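Local atomic coordinates of flavoprotein (PDB entry 5V8S), a protein that carries a di-iron centre and probably works as an FMN-binding oxidoreductase in electron transfer. Residues A[206-211]-A[254-258]; A[212-218]-A[347-351]; A[90-95]-A[117-121]; A[55-59]-A[83-87]. The protein carries 1 engineered substitution. All blocks are in the same frame, centred on the assembly; numbering follows the deposited sequence.

Interaction 1. Residues A[206-211]-A[254-258]; sequences VTKYIV and HYVSV
I210 and Y255 are the centre of a helix-helix packing in this flavodiiron protein. Helix 196-214 belongs to the metallo-beta-lactamase-like fold. Helix 248-260 leads on toward the flavodoxin-like part. The short segments cross at -56°, with their axes 10.4 Å apart.

I210 has two branches and uses both. CG1 is anti to the carbonyl carbon and chi2 is extended. This sets I210 CD1 over the middle of the Y255 ring, 3.6 Å from its centroid and only 6° off the normal, as a CH-pi contact. The other branch, I210 CG2, meets V258 CG1 tip to tip at 3.6 Å. V206 CG1 comes up to Y255 CE1 at 3.6 Å, its side chain crossing the tyrosine at about a right angle.

The Y255 ring rests on an unusual first torsion, -100°, well away from a staggered position. Its hydroxyl is held by a hydrogen bond to the carbonyl of G183. The same Y255 OH lies at the edge of the Y209 ring, 3.6 Å from Y209 CD2. The Y209 side chain is itself about 4 Å from the mu-oxo-diiron group, so this packing backs onto the metal site.

H254 supplies the polar link. T207 OG1 lies near the plane of the imidazole, at its edge, and hydrogen-bonds H254 NE2 at 2.8 Å; either may be the donor. T207 OG1 also makes a weak hydrogen bond to L203 O. V258 CG2 covers one face of the imidazole, offset toward the rim, and sits 3.7 Å from T207 OG1.

Interaction 2. Residues A[212-218]-A[347-351]; sequences TVIGHYK and DKANY
K348 has its CG beside the backbone N (chi1 -60°) and bends again at chi2 (-71°). The bend brings the amino group back to helix 196-214, although the side chain starts out away from it. K348 NZ then donates to T212 O at 2.7 Å, tilted 31° from the carbonyl plane. A water accepts from K348 NZ and H216 N and donates to V213 O. Outside the segments, K348 NZ forms a salt bridge with E331 of the second subunit and a hydrogen bond with Y330 of that subunit.

K218 starts from the crowded position and bends at its last torsion. K218 CE lies over one face of the Y351 ring, 3.5 Å from Y351 CE1, and K218 NZ makes a cation-pi contact with it. K218 NZ also donates to N350 O at 2.8 Å, from above the carbonyl plane. The far end of Y351 is fixed by a hydrogen bond from its OH to V258 O.

The N-H of H216 ND1 donates to D347 O at 2.8 Å. This bond lies in the carbonyl plane, on a lone pair, and almost in the imidazole plane. Close backbones complete the fit: G215 CA is 3.2 Å from K348 O.

The end of helix 196-214 is thus joined to the end of helix 336-348. This is the seam between the metallo-beta-lactamase-like and flavodoxin-like domains of a flavodiiron protein.

Interaction 3. Residues A[90-95]-A[117-121]; sequences ITHIIV and VEIIA
H92 and E118 project together from neighbouring strands, their side chains alongside. The carboxylate stands nearly perpendicular to the imidazole, with the planes 88° apart. E118 OE2 sits at the ring edge, 3.2 Å from H92 CD2. The rotation of the ring is fixed on its other flank by a 2.8 Å hydrogen bond between H92 ND1 and T91 OG1.

I94 and I120 share this face of the sheet. I94 CG1 and I120 CD1 are 4.2 Å apart, and phenylalanines of strand 152-158 cover them. The opposite face carries I93 and I119. I93 CD1 reaches V117 CG2 obliquely at 4.1 Å, and L110 of helix 106-113 touches both residues. V95 and I119 run alongside each other, CG2 to CG2. V117 CG1 packs against I90 O, a buried carbonyl with no polar partner.

Four backbone hydrogen bonds join the strands: E118 N to T91 O, I93 N to E118 O, I120 N to I93 O and V95 N to I120 O. The strands are parallel neighbours, and helix 106-113 lies between them in sequence. This is a beta-alpha-beta crossover of the metallo-beta-lactamase fold, and its connection carries the di-iron ligands H97, E99 and D101.

Interaction 4. Residues A[55-59]-A[83-87]; sequences YLVKL and KIVDP
The flat group that K58 meets is the peptide between I84 and V85. K58 comes to it head-on at the oxygen: K58 NZ donates to I84 O at 3.0 Å. The donor lies nearly along the C=O axis, with a C=O...N angle of 161°. The lysine chain is extended at chi2 but turns at chi3 (84°), which carries NZ to this carbonyl. On the way, K58 CE passes V85 CG2 at 4.1 Å, and the two side chains pass head to tail.

L56, two residues earlier on the same side of the strand, makes the apolar half of the contact. L56 CD2 touches both loop residues: V85 CG1 at 3.6 Å and I84 CD1 at 3.8 Å.

Strand 50-59 belongs to the large mixed sheet of the metallo-beta-lactamase-like domain. The loop 83-87 leaves helix 74-82 and leads toward strand 92-94 of that sheet. It lies against one face of the sheet, with Y28 of the neighbouring strand also touching K58 and I84.

I84 and V85 each place one branch, CG1, between the backbone N and the carbonyl carbon. With chi2 extended, the I84 chain runs past L56 in the reverse direction, and I84 CD1 comes within 4.2 Å of L56 CB.

In the fold
From the N terminus, interaction 4 comes first. It closes a loop through strand 62-66 and helix 74-82 and fastens the turn after that helix to strand 50-59. Interaction 3 opens soon after, at 90-95, and its loop holds several di-iron ligands and the engineered residue D102. These two contacts are in series and reach the same sheet. Interactions 1 and 2 follow, well apart from them. Both use helix 196-214, and their segments alternate along the chain, so their loops cross. Interaction 1 ties this helix to helix 248-260. Interaction 2 ties its end to the flavodoxin-like domain. The two adjoin, packing where V211 meets K348 and A349 and where Y255 meets I214.

Interaction 1. Residues A[206-211]-A[254-258]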
loop_
_atom_site.group_PDB
_atom_site.type_symbol
_atom_site.label_atom_id
_atom_site.label_comp_id
_atom_site.label_asym_id
_atom_site.label_seq_id
_atom_site.Cartn_x
_atom_site.Cartn_y
_atom_site.Cartn_z
ATOM N N VAL A 206 12.886 -14.623 10.733
ATOM C CA VAL A 206 14.202 -14.200 10.264
ATOM C C VAL A 206 14.161 -13.960 8.764
ATOM O O VAL A 206 14.647 -12.940 8.275
ATOM C CB VAL A 206 15.269 -15.243 10.640
ATOM C CG1 VAL A 206 16.621 -14.863 10.033
ATOM C CG2 VAL A 206 15.358 -15.356 12.143
ATOM N N THR A 207 13.533 -14.870 8.013
ATOM C CA THR A 207 13.426 -14.666 6.574
ATOM C C THR A 207 12.702 -13.361 6.269
ATOM O O THR A 207 13.120 -12.598 5.390
ATOM C CB THR A 207 12.679 -15.832 5.938
ATOM O OG1 THR A 207 13.415 -17.028 6.213
ATOM C CG2 THR A 207 12.582 -15.633 4.432
ATOM N N LYS A 208 11.606 -13.100 6.980
ATOM C CA LYS A 208 10.855 -11.864 6.774
ATOM C C LYS A 208 11.728 -10.637 7.009
ATOM O O LYS A 208 11.671 -9.670 6.240
ATOM C CB LYS A 208 9.655 -11.863 7.717
ATOM C CG LYS A 208 8.650 -10.750 7.496
ATOM C CD LYS A 208 7.525 -10.914 8.526
ATOM C CE LYS A 208 6.502 -9.818 8.513
ATOM N NZ LYS A 208 5.440 -10.080 9.537
ATOM N N TYR A 209 12.535 -10.657 8.078
ATOM C CA TYR A 209 13.478 -9.581 8.375
ATOM C C TYR A 209 14.523 -9.437 7.271
ATOM O O TYR A 209 14.798 -8.329 6.795
ATOM C CB TYR A 209 14.151 -9.869 9.728
ATOM C CG TYR A 209 15.185 -8.843 10.097
ATOM C CD1 TYR A 209 14.815 -7.671 10.735
ATOM C CD2 TYR A 209 16.540 -9.039 9.804
ATOM C CE1 TYR A 209 15.759 -6.716 11.074
ATOM C CE2 TYR A 209 17.471 -8.090 10.128
ATOM C CZ TYR A 209 17.069 -6.927 10.758
ATOM O OH TYR A 209 18.010 -5.974 11.077
ATOM N N ILE A 210 15.129 -10.546 6.851
ATOM C CA ILE A 210 16.141 -10.483 5.801
ATOM C C ILE A 210 15.594 -9.794 4.569
ATOM O O ILE A 210 16.210 -8.876 4.020
ATOM C CB ILE A 210 16.664 -11.888 5.449
ATOM C CG1 ILE A 210 17.444 -12.488 6.602
ATOM C CG2 ILE A 210 17.540 -11.812 4.214
ATOM C CD1 ILE A 210 17.703 -13.986 6.430
ATOM N N VAL A 211 14.456 -10.268 4.076
ATOM C CA VAL A 211 13.958 -9.760 2.801
ATOM C C VAL A 211 13.575 -8.287 2.925
ATOM O O VAL A 211 13.966 -7.452 2.096
ATOM C CB VAL A 211 12.796 -10.613 2.261
ATOM C CG1 VAL A 211 12.302 -10.040 0.922
ATOM C CG2 VAL A 211 13.213 -12.080 2.068
ATOM N N HIS A 254 21.130 -20.209 7.253
ATOM C CA HIS A 254 19.813 -19.705 6.877
ATOM C C HIS A 254 19.929 -18.380 6.131
ATOM O O HIS A 254 19.278 -18.186 5.100
ATOM C CB HIS A 254 18.925 -19.554 8.113
ATOM C CG HIS A 254 17.515 -19.176 7.798
ATOM N ND1 HIS A 254 16.597 -20.089 7.337
ATOM C CD2 HIS A 254 16.871 -17.986 7.856
ATOM C CE1 HIS A 254 15.441 -19.480 7.128
ATOM N NE2 HIS A 254 15.577 -18.208 7.445
ATOM N N TYR A 255 20.771 -17.465 6.628
ATOM C CA TYR A 255 20.978 -16.193 5.929
ATOM C C TYR A 255 21.455 -16.444 4.503
ATOM O O TYR A 255 20.964 -15.836 3.555
ATOM C CB TYR A 255 21.988 -15.315 6.698
ATOM C CG TYR A 255 21.329 -14.256 7.534
ATOM C CD1 TYR A 255 20.577 -14.596 8.656
ATOM C CD2 TYR A 255 21.409 -12.921 7.173
ATOM C CE1 TYR A 255 19.926 -13.633 9.402
ATOM C CE2 TYR A 255 20.761 -11.952 7.907
ATOM C CZ TYR A 255 20.020 -12.301 9.013
ATOM O OH TYR A 255 19.376 -11.300 9.711
ATOM N N VAL A 256 22.391 -17.375 4.332
ATOM C CA VAL A 256 22.924 -17.664 3.002
ATOM C C VAL A 256 21.862 -18.312 2.121
ATOM O O VAL A 256 21.731 -17.976 0.935
ATOM C CB VAL A 256 24.195 -18.529 3.125
ATOM C CG1 VAL A 256 24.612 -19.068 1.767
ATOM C CG2 VAL A 256 25.310 -17.715 3.715
ATOM N N SER A 257 21.086 -19.244 2.679
ATOM C CA SER A 257 20.030 -19.896 1.908
ATOM C C SER A 257 18.990 -18.895 1.414
ATOM O O SER A 257 18.536 -18.967 0.263
ATOM C CB SER A 257 19.358 -20.957 2.777
ATOM O OG SER A 257 18.338 -21.595 2.054
ATOM N N VAL A 258 18.594 -17.958 2.271
ATOM C CA VAL A 258 17.652 -16.926 1.857
ATOM C C VAL A 258 18.276 -16.043 0.786
ATOM O O VAL A 258 17.636 -15.723 -0.221
ATOM C CB VAL A 258 17.175 -16.120 3.079
ATOM C CG1 VAL A 258 16.375 -14.873 2.655
ATOM C CG2 VAL A 258 16.354 -16.998 3.992
#

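Interaction 2. Residues A[212-218]-A[347-351]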
loop_
_atom_site.group_PDB
_atom_site.type_symbol
_atom_site.label_atom_id
_atom_site.label_comp_id
_atom_site.label_asym_id
_atom_site.label_seq_id
_atom_site.Cartn_x
_atom_site.Cartn_y
_atom_site.Cartn_z
ATOM N N THR A 212 12.812 -7.944 3.967
ATOM C CA THR A 212 12.317 -6.578 4.101
ATOM C C THR A 212 13.425 -5.574 4.382
ATOM O O THR A 212 13.395 -4.470 3.833
ATOM C CB THR A 212 11.208 -6.451 5.153
ATOM O OG1 THR A 212 11.663 -6.877 6.442
ATOM C CG2 THR A 212 9.953 -7.219 4.721
ATOM N N VAL A 213 14.396 -5.926 5.231
ATOM C CA VAL A 213 15.423 -4.965 5.654
ATOM C C VAL A 213 16.671 -5.040 4.787
ATOM O O VAL A 213 17.241 -4.008 4.414
ATOM C CB VAL A 213 15.740 -5.176 7.147
ATOM C CG1 VAL A 213 16.867 -4.260 7.615
ATOM C CG2 VAL A 213 14.500 -4.946 7.981
ATOM N N ILE A 214 17.123 -6.255 4.467
ATOM C CA ILE A 214 18.392 -6.462 3.783
ATOM C C ILE A 214 18.230 -6.886 2.328
ATOM O O ILE A 214 19.232 -6.958 1.607
ATOM C CB ILE A 214 19.256 -7.490 4.545
ATOM C CG1 ILE A 214 19.159 -7.254 6.056
ATOM C CG2 ILE A 214 20.708 -7.426 4.086
ATOM C CD1 ILE A 214 19.918 -8.267 6.899
ATOM N N GLY A 215 17.012 -7.172 1.866
ATOM C CA GLY A 215 16.863 -7.893 0.614
ATOM C C GLY A 215 17.441 -7.191 -0.599
ATOM O O GLY A 215 17.876 -7.844 -1.549
ATOM N N HIS A 216 17.432 -5.856 -0.615
ATOM C CA HIS A 216 17.981 -5.167 -1.776
ATOM C C HIS A 216 19.458 -5.481 -1.942
ATOM O O HIS A 216 19.989 -5.431 -3.057
ATOM C CB HIS A 216 17.759 -3.662 -1.619
ATOM C CG HIS A 216 18.090 -2.862 -2.840
ATOM N ND1 HIS A 216 17.465 -3.060 -4.053
ATOM C CD2 HIS A 216 18.962 -1.843 -3.027
ATOM C CE1 HIS A 216 17.944 -2.200 -4.938
ATOM N NE2 HIS A 216 18.856 -1.451 -4.340
ATOM N N TYR A 217 20.129 -5.813 -0.841
ATOM C CA TYR A 217 21.574 -6.025 -0.798
ATOM C C TYR A 217 21.915 -7.485 -0.525
ATOM O O TYR A 217 22.948 -7.790 0.074
ATOM C CB TYR A 217 22.200 -5.126 0.267
ATOM C CG TYR A 217 21.798 -3.667 0.130
ATOM C CD1 TYR A 217 22.343 -2.878 -0.864
ATOM C CD2 TYR A 217 20.867 -3.095 0.989
ATOM C CE1 TYR A 217 21.970 -1.542 -1.009
ATOM C CE2 TYR A 217 20.484 -1.770 0.852
ATOM C CZ TYR A 217 21.043 -0.993 -0.144
ATOM O OH TYR A 217 20.657 0.326 -0.264
ATOM N N LYS A 218 21.052 -8.408 -0.954
ATOM C CA LYS A 218 21.260 -9.808 -0.599
ATOM C C LYS A 218 22.599 -10.339 -1.113
ATOM O O LYS A 218 23.181 -11.240 -0.497
ATOM C CB LYS A 218 20.068 -10.664 -1.046
ATOM C CG LYS A 218 19.826 -10.712 -2.528
ATOM C CD LYS A 218 18.513 -11.433 -2.813
ATOM C CE LYS A 218 18.299 -11.712 -4.296
ATOM N NZ LYS A 218 18.589 -10.542 -5.150
ATOM N N ASP A 347 12.633 -4.809 -5.796
ATOM C CA ASP A 347 13.611 -4.134 -4.952
ATOM C C ASP A 347 14.241 -5.076 -3.930
ATOM O O ASP A 347 15.449 -4.974 -3.651
ATOM C CB ASP A 347 12.966 -2.958 -4.233
ATOM C CG ASP A 347 13.998 -2.069 -3.577
ATOM O OD1 ASP A 347 14.840 -1.506 -4.312
ATOM O OD2 ASP A 347 13.971 -1.942 -2.338
ATOM N N LYS A 348 13.444 -5.969 -3.333
ATOM C CA LYS A 348 13.873 -6.721 -2.159
ATOM C C LYS A 348 14.098 -8.198 -2.402
ATOM O O LYS A 348 14.805 -8.825 -1.614
ATOM C CB LYS A 348 12.829 -6.608 -1.037
ATOM C CG LYS A 348 12.574 -5.185 -0.563
ATOM C CD LYS A 348 13.749 -4.621 0.222
ATOM C CE LYS A 348 13.393 -3.278 0.834
ATOM N NZ LYS A 348 14.361 -2.834 1.864
ATOM N N ALA A 349 13.475 -8.770 -3.431
ATOM C CA ALA A 349 13.433 -10.212 -3.611
ATOM C C ALA A 349 13.621 -10.557 -5.083
ATOM O O ALA A 349 12.851 -11.312 -5.680
ATOM C CB ALA A 349 12.126 -10.762 -3.045
ATOM N N ASN A 350 14.692 -10.023 -5.665
ATOM C CA ASN A 350 14.963 -10.132 -7.090
ATOM C C ASN A 350 15.792 -11.392 -7.331
ATOM O O ASN A 350 17.020 -11.373 -7.267
ATOM C CB ASN A 350 15.697 -8.887 -7.554
ATOM C CG ASN A 350 15.721 -8.760 -9.052
ATOM O OD1 ASN A 350 14.972 -9.439 -9.743
ATOM N ND2 ASN A 350 16.584 -7.899 -9.565
ATOM N N TYR A 351 15.105 -12.496 -7.632
ATOM C CA TYR A 351 15.724 -13.809 -7.782
ATOM C C TYR A 351 15.488 -14.345 -9.185
ATOM O O TYR A 351 14.485 -14.019 -9.831
ATOM C CB TYR A 351 15.098 -14.817 -6.805
ATOM C CG TYR A 351 15.360 -14.539 -5.347
ATOM C CD1 TYR A 351 16.557 -14.932 -4.749
ATOM C CD2 TYR A 351 14.416 -13.897 -4.553
ATOM C CE1 TYR A 351 16.792 -14.693 -3.429
ATOM C CE2 TYR A 351 14.663 -13.648 -3.222
ATOM C CZ TYR A 351 15.855 -14.060 -2.660
ATOM O OH TYR A 351 16.076 -13.810 -1.334
HETATM O O HOH W 1 17.327 -3.812 1.588
HETATM O O HOH W 2 16.884 -8.349 -4.134
#

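Interaction 3. Residues A[90-95]-A[117-121]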
loop_
_atom_site.group_PDB
_atom_site.type_symbol
_atom_site.label_atom_id
_atom_site.label_comp_id
_atom_site.label_asym_id
_atom_site.label_seq_id
_atom_site.Cartn_x
_atom_site.Cartn_y
_atom_site.Cartn_z
ATOM N N ILE A 90 31.322 3.214 32.597
ATOM C CA ILE A 90 31.457 2.828 31.199
ATOM C C ILE A 90 32.624 3.581 30.573
ATOM O O ILE A 90 32.768 4.801 30.735
ATOM C CB ILE A 90 30.142 3.065 30.436
ATOM C CG1 ILE A 90 29.081 2.072 30.934
ATOM C CG2 ILE A 90 30.361 2.909 28.929
ATOM C CD1 ILE A 90 27.696 2.361 30.421
ATOM N N THR A 91 33.443 2.853 29.821
ATOM C CA THR A 91 34.645 3.395 29.205
ATOM C C THR A 91 34.599 3.391 27.686
ATOM O O THR A 91 35.296 4.207 27.061
ATOM C CB THR A 91 35.890 2.597 29.644
ATOM O OG1 THR A 91 35.708 1.208 29.343
ATOM C CG2 THR A 91 36.178 2.766 31.155
ATOM N N HIS A 92 33.810 2.503 27.079
ATOM C CA HIS A 92 33.758 2.341 25.633
ATOM C C HIS A 92 32.324 2.104 25.205
ATOM O O HIS A 92 31.565 1.448 25.916
ATOM C CB HIS A 92 34.567 1.116 25.203
ATOM C CG HIS A 92 36.030 1.249 25.440
ATOM N ND1 HIS A 92 36.590 1.143 26.697
ATOM C CD2 HIS A 92 37.051 1.478 24.584
ATOM C CE1 HIS A 92 37.896 1.311 26.603
ATOM N NE2 HIS A 92 38.203 1.522 25.335
ATOM N N ILE A 93 31.965 2.649 24.044
ATOM C CA ILE A 93 30.718 2.307 23.364
ATOM C C ILE A 93 31.049 1.940 21.922
ATOM O O ILE A 93 31.642 2.744 21.189
ATOM C CB ILE A 93 29.688 3.455 23.404
ATOM C CG1 ILE A 93 29.364 3.847 24.847
ATOM C CG2 ILE A 93 28.405 3.027 22.684
ATOM C CD1 ILE A 93 28.514 5.082 25.005
ATOM N N ILE A 94 30.659 0.733 21.511
ATOM C CA ILE A 94 30.852 0.266 20.140
ATOM C C ILE A 94 29.533 0.402 19.396
ATOM O O ILE A 94 28.497 -0.087 19.855
ATOM C CB ILE A 94 31.349 -1.190 20.099
ATOM C CG1 ILE A 94 32.744 -1.283 20.743
ATOM C CG2 ILE A 94 31.388 -1.693 18.646
ATOM C CD1 ILE A 94 33.316 -2.710 20.816
ATOM N N VAL A 95 29.579 1.087 18.270
ATOM C CA VAL A 95 28.409 1.327 17.431
ATOM C C VAL A 95 28.639 0.578 16.122
ATOM O O VAL A 95 29.322 1.062 15.217
ATOM C CB VAL A 95 28.183 2.826 17.207
ATOM C CG1 VAL A 95 26.959 3.058 16.332
ATOM C CG2 VAL A 95 28.019 3.522 18.545
ATOM N N VAL A 117 33.933 9.158 26.662
ATOM C CA VAL A 117 34.136 7.731 26.449
ATOM C C VAL A 117 34.731 7.550 25.061
ATOM O O VAL A 117 34.636 8.428 24.201
ATOM C CB VAL A 117 32.824 6.932 26.585
ATOM C CG1 VAL A 117 32.338 6.945 28.022
ATOM C CG2 VAL A 117 31.772 7.514 25.689
ATOM N N GLU A 118 35.341 6.388 24.837
ATOM C CA GLU A 118 35.780 6.036 23.493
ATOM C C GLU A 118 34.601 5.435 22.735
ATOM O O GLU A 118 34.102 4.365 23.100
ATOM C CB GLU A 118 36.948 5.063 23.545
ATOM C CG GLU A 118 37.492 4.734 22.184
ATOM C CD GLU A 118 38.780 3.933 22.263
ATOM O OE1 GLU A 118 39.852 4.537 22.497
ATOM O OE2 GLU A 118 38.712 2.704 22.110
ATOM N N ILE A 119 34.140 6.135 21.697
ATOM C CA ILE A 119 33.058 5.662 20.829
ATOM C C ILE A 119 33.696 5.092 19.569
ATOM O O ILE A 119 34.416 5.800 18.857
ATOM C CB ILE A 119 32.085 6.803 20.483
ATOM C CG1 ILE A 119 31.524 7.422 21.770
ATOM C CG2 ILE A 119 30.956 6.297 19.572
ATOM C CD1 ILE A 119 30.602 8.637 21.553
ATOM N N ILE A 120 33.445 3.817 19.277
ATOM C CA ILE A 120 34.061 3.135 18.139
ATOM C C ILE A 120 33.007 2.899 17.065
ATOM O O ILE A 120 31.928 2.358 17.349
ATOM C CB ILE A 120 34.706 1.807 18.570
ATOM C CG1 ILE A 120 35.856 2.086 19.528
ATOM C CG2 ILE A 120 35.182 1.015 17.349
ATOM C CD1 ILE A 120 36.341 0.858 20.234
ATOM N N ALA A 121 33.337 3.258 15.823
ATOM C CA ALA A 121 32.428 3.046 14.704
ATOM C C ALA A 121 33.243 2.926 13.424
ATOM O O ALA A 121 34.441 3.201 13.401
ATOM C CB ALA A 121 31.421 4.196 14.592
#

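Interaction 4. Residues A[55-59]-A[83-87]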
loop_
_atom_site.group_PDB
_atom_site.type_symbol
_atom_site.label_atom_id
_atom_site.label_comp_id
_atom_site.label_asym_id
_atom_site.label_seq_id
_atom_site.Cartn_x
_atom_site.Cartn_y
_atom_site.Cartn_z
ATOM N N TYR A 55 24.395 -4.886 24.483
ATOM C CA TYR A 55 25.241 -5.778 25.262
ATOM C C TYR A 55 26.219 -4.967 26.093
ATOM O O TYR A 55 26.666 -3.896 25.673
ATOM C CB TYR A 55 26.023 -6.748 24.363
ATOM C CG TYR A 55 25.085 -7.601 23.532
ATOM C CD1 TYR A 55 24.608 -7.146 22.308
ATOM C CD2 TYR A 55 24.634 -8.827 23.988
ATOM C CE1 TYR A 55 23.715 -7.899 21.555
ATOM C CE2 TYR A 55 23.751 -9.586 23.243
ATOM C CZ TYR A 55 23.297 -9.123 22.033
ATOM O OH TYR A 55 22.426 -9.909 21.320
ATOM N N LEU A 56 26.576 -5.503 27.264
ATOM C CA LEU A 56 27.600 -4.904 28.112
ATOM C C LEU A 56 28.663 -5.951 28.417
ATOM O O LEU A 56 28.343 -7.040 28.909
ATOM C CB LEU A 56 27.006 -4.376 29.423
ATOM C CG LEU A 56 28.033 -3.704 30.350
ATOM C CD1 LEU A 56 28.389 -2.323 29.822
ATOM C CD2 LEU A 56 27.516 -3.620 31.774
ATOM N N VAL A 57 29.921 -5.612 28.142
ATOM C CA VAL A 57 31.050 -6.493 28.418
ATOM C C VAL A 57 31.828 -5.862 29.560
ATOM O O VAL A 57 32.360 -4.763 29.409
ATOM C CB VAL A 57 31.957 -6.696 27.189
ATOM C CG1 VAL A 57 32.935 -7.844 27.444
ATOM C CG2 VAL A 57 31.130 -6.962 25.933
ATOM N N LYS A 58 31.897 -6.550 30.698
ATOM C CA LYS A 58 32.600 -6.043 31.867
ATOM C C LYS A 58 33.950 -6.731 31.937
ATOM O O LYS A 58 34.020 -7.956 32.082
ATOM C CB LYS A 58 31.785 -6.286 33.137
ATOM C CG LYS A 58 30.432 -5.578 33.092
ATOM C CD LYS A 58 29.678 -5.661 34.418
ATOM C CE LYS A 58 30.117 -4.585 35.402
ATOM N NZ LYS A 58 29.320 -4.635 36.680
ATOM N N LEU A 59 35.009 -5.944 31.816
ATOM C CA LEU A 59 36.377 -6.450 31.746
ATOM C C LEU A 59 37.222 -5.816 32.845
ATOM O O LEU A 59 36.774 -4.945 33.594
ATOM C CB LEU A 59 36.969 -6.144 30.362
ATOM C CG LEU A 59 36.144 -6.699 29.192
ATOM C CD1 LEU A 59 36.526 -6.058 27.867
ATOM C CD2 LEU A 59 36.321 -8.225 29.116
ATOM N N LYS A 83 21.158 -1.010 36.440
ATOM C CA LYS A 83 21.024 -2.132 37.358
ATOM C C LYS A 83 22.214 -3.077 37.285
ATOM O O LYS A 83 22.444 -3.837 38.235
ATOM C CB LYS A 83 19.720 -2.889 37.089
ATOM C CG LYS A 83 18.453 -2.060 37.317
ATOM C CD LYS A 83 17.202 -2.898 37.086
ATOM C CE LYS A 83 15.927 -2.064 37.116
ATOM N NZ LYS A 83 14.705 -2.893 36.857
ATOM N N ILE A 84 22.989 -3.030 36.202
ATOM C CA ILE A 84 24.134 -3.921 36.033
ATOM C C ILE A 84 25.474 -3.197 36.032
ATOM O O ILE A 84 26.518 -3.866 36.103
ATOM C CB ILE A 84 23.991 -4.805 34.779
ATOM C CG1 ILE A 84 23.905 -3.938 33.526
ATOM C CG2 ILE A 84 22.764 -5.683 34.903
ATOM C CD1 ILE A 84 23.946 -4.721 32.248
ATOM N N VAL A 85 25.491 -1.866 35.959
ATOM C CA VAL A 85 26.735 -1.114 36.035
ATOM C C VAL A 85 26.399 0.326 36.374
ATOM O O VAL A 85 25.365 0.854 35.950
ATOM C CB VAL A 85 27.540 -1.226 34.713
ATOM C CG1 VAL A 85 26.805 -0.533 33.563
ATOM C CG2 VAL A 85 28.926 -0.646 34.875
ATOM N N ASP A 86 27.267 0.961 37.150
ATOM C CA ASP A 86 27.208 2.408 37.272
ATOM C C ASP A 86 27.595 2.983 35.918
ATOM O O ASP A 86 28.734 2.775 35.478
ATOM C CB ASP A 86 28.191 2.873 38.346
ATOM C CG ASP A 86 28.049 4.355 38.682
ATOM O OD1 ASP A 86 27.694 5.157 37.791
ATOM O OD2 ASP A 86 28.312 4.719 39.848
ATOM N N PRO A 87 26.696 3.662 35.206
ATOM C CA PRO A 87 27.064 4.178 33.873
ATOM C C PRO A 87 28.339 5.000 33.877
ATOM O O PRO A 87 29.059 5.042 32.872
ATOM C CB PRO A 87 25.838 5.012 33.474
ATOM C CG PRO A 87 24.707 4.402 34.252
ATOM C CD PRO A 87 25.306 3.984 35.563
#